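Side-chain contact in DUF2442 domain-containing protein (Nitrosomonas europaea, PDB 2AUW), which is of unknown function but may bind DNA: residues B[24-29]-B[74-79]. Residues are numbered along the deposited sequence; the frame is centred on the assembly and turned at random.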
loop_
_atom_site.group_PDB
_atom_site.type_symbol
_atom_site.label_atom_id
_atom_site.label_comp_id
_atom_site.label_asym_id
_atom_site.label_seq_id
_atom_site.Cartn_x
_atom_site.Cartn_y
_atom_site.Cartn_z
ATOM N N THR B 24 7.530 2.003 -26.492
ATOM C CA THR B 24 6.509 1.867 -25.427
ATOM C C THR B 24 6.541 3.140 -24.603
ATOM O O THR B 24 7.610 3.611 -24.263
ATOM C CB THR B 24 6.766 0.634 -24.518
ATOM O OG1 THR B 24 8.111 0.684 -24.008
ATOM C CG2 THR B 24 6.572 -0.658 -25.329
ATOM N N THR B 25 5.362 3.679 -24.304
ATOM C CA THR B 25 5.246 4.878 -23.459
ATOM C C THR B 25 4.489 4.492 -22.184
ATOM O O THR B 25 3.510 3.735 -22.227
ATOM C CB THR B 25 4.494 6.027 -24.191
ATOM O OG1 THR B 25 5.114 6.260 -25.472
ATOM C CG2 THR B 25 4.545 7.298 -23.360
ATOM N N TRP B 26 4.940 5.040 -21.075
ATOM C CA TRP B 26 4.495 4.626 -19.756
ATOM C C TRP B 26 4.008 5.826 -18.931
ATOM O O TRP B 26 4.455 6.933 -19.147
ATOM C CB TRP B 26 5.632 3.894 -19.029
ATOM C CG TRP B 26 6.188 2.739 -19.870
ATOM C CD1 TRP B 26 7.140 2.827 -20.855
ATOM C CD2 TRP B 26 5.782 1.362 -19.818
ATOM N NE1 TRP B 26 7.365 1.581 -21.423
ATOM C CE2 TRP B 26 6.539 0.664 -20.810
ATOM C CE3 TRP B 26 4.862 0.642 -19.030
ATOM C CZ2 TRP B 26 6.411 -0.725 -21.019
ATOM C CZ3 TRP B 26 4.732 -0.756 -19.237
ATOM C CH2 TRP B 26 5.514 -1.416 -20.227
ATOM N N SER B 27 3.121 5.559 -17.968
ATOM C CA SER B 27 2.664 6.556 -16.986
ATOM C C SER B 27 3.769 7.187 -16.125
ATOM O O SER B 27 3.504 8.170 -15.390
ATOM C CB SER B 27 1.630 5.905 -16.067
ATOM O OG SER B 27 2.293 4.988 -15.210
ATOM N N THR B 28 4.991 6.653 -16.200
ATOM C CA THR B 28 6.162 7.216 -15.526
ATOM C C THR B 28 6.776 8.377 -16.304
ATOM O O THR B 28 7.727 9.010 -15.826
ATOM C CB THR B 28 7.279 6.175 -15.405
ATOM O OG1 THR B 28 7.531 5.668 -16.720
ATOM C CG2 THR B 28 6.869 4.998 -14.455
ATOM N N GLY B 29 6.266 8.614 -17.502
ATOM C CA GLY B 29 6.873 9.554 -18.448
ATOM C C GLY B 29 7.876 8.904 -19.406
ATOM O O GLY B 29 8.150 9.461 -20.473
ATOM N N PHE B 74 2.169 -10.478 -24.695
ATOM C CA PHE B 74 3.180 -10.145 -23.657
ATOM C C PHE B 74 2.660 -9.226 -22.566
ATOM O O PHE B 74 2.252 -8.107 -22.869
ATOM C CB PHE B 74 4.403 -9.488 -24.271
ATOM C CG PHE B 74 5.044 -10.281 -25.367
ATOM C CD1 PHE B 74 5.328 -9.684 -26.582
ATOM C CD2 PHE B 74 5.384 -11.612 -25.173
ATOM C CE1 PHE B 74 5.933 -10.400 -27.610
ATOM C CE2 PHE B 74 5.990 -12.353 -26.199
ATOM C CZ PHE B 74 6.269 -11.745 -27.416
ATOM N N GLY B 75 2.738 -9.680 -21.308
ATOM C CA GLY B 75 2.366 -8.845 -20.150
ATOM C C GLY B 75 3.153 -7.541 -20.131
ATOM O O GLY B 75 4.352 -7.530 -20.456
ATOM N N ARG B 76 2.489 -6.429 -19.784
ATOM C CA ARG B 76 3.186 -5.124 -19.812
ATOM C C ARG B 76 4.395 -5.122 -18.867
ATOM O O ARG B 76 5.424 -4.542 -19.187
ATOM C CB ARG B 76 2.237 -3.937 -19.520
ATOM C CG ARG B 76 1.723 -3.896 -18.105
ATOM C CD ARG B 76 0.824 -2.711 -17.939
ATOM N NE ARG B 76 0.860 -2.109 -16.599
ATOM C CZ ARG B 76 0.216 -2.586 -15.530
ATOM N NH1 ARG B 76 0.300 -1.946 -14.357
ATOM N NH2 ARG B 76 -0.490 -3.710 -15.621
ATOM N N ASP B 77 4.298 -5.847 -17.750
ATOM C CA ASP B 77 5.380 -5.866 -16.773
ATOM C C ASP B 77 6.629 -6.544 -17.349
ATOM O O ASP B 77 7.754 -6.081 -17.111
ATOM C CB ASP B 77 4.940 -6.490 -15.430
ATOM C CG ASP B 77 4.369 -7.919 -15.575
ATOM O OD1 ASP B 77 3.646 -8.204 -16.550
ATOM O OD2 ASP B 77 4.681 -8.765 -14.713
ATOM N N ASN B 78 6.440 -7.668 -18.047
ATOM C CA ASN B 78 7.579 -8.335 -18.708
ATOM C C ASN B 78 8.168 -7.433 -19.785
ATOM O O ASN B 78 9.372 -7.312 -19.901
ATOM C CB ASN B 78 7.144 -9.672 -19.328
ATOM C CG ASN B 78 6.419 -10.553 -18.331
ATOM O OD1 ASN B 78 6.876 -10.754 -17.212
ATOM N ND2 ASN B 78 5.245 -11.016 -18.712
ATOM N N VAL B 79 7.310 -6.796 -20.583
ATOM C CA VAL B 79 7.828 -5.905 -21.655
ATOM C C VAL B 79 8.668 -4.778 -21.080
ATOM O O VAL B 79 9.752 -4.480 -21.573
ATOM C CB VAL B 79 6.718 -5.345 -22.566
ATOM C CG1 VAL B 79 7.336 -4.302 -23.521
ATOM C CG2 VAL B 79 6.086 -6.497 -23.369
#
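W26 drives the six-membered end of its indole edge-on into the first turn of helix 76-86. The leading atom, CH2, sits 3.3 Å from the backbone oxygen O of R76, which lies near the ring plane, so the carbonyl meets the C-H rim of the indole and not its face. Next to it on the rim, CZ3 rests 4.1 Å from CB of R76, the root of that long side chain. V79, one turn further along the helix, meets the same edge more loosely, its CG1 standing 4.5 Å from CZ2 of W26. That methyl also takes the tip of T24, with CG2 of T24 4.1 Å from CG1 of V79; with chi1 of 173° holding CG1 anti to the backbone N of V79, this branch is the one that reaches T24 and the indole edge.

T24 and W26 are two apart on strand 21-26, the middle strand of an antiparallel three-stranded meander, and helix 76-86 packs against the sheet partly through them, with V79 also touching V34 on strand 31-35 and R76 L11 on strand 11-16. The strand finishes at W26, where a type I turn to G29 leads into strand 31-35.

A hydrogen bond within the strand helps fix the rotation of the indole: NE1 of W26 donates to OG1 of T24 over 2.8 Å, with an N-H...O angle of 142° and the acceptor 22° out of the ring plane. OG1 of T24 is also hydrogen-bonded to the carbonyl O of L32 on strand 31-35. Further out, Y80 packs edge-to-face with W26, and the guanidinium of R76 is tied down by NH1 bonding to the carbonyl of P9.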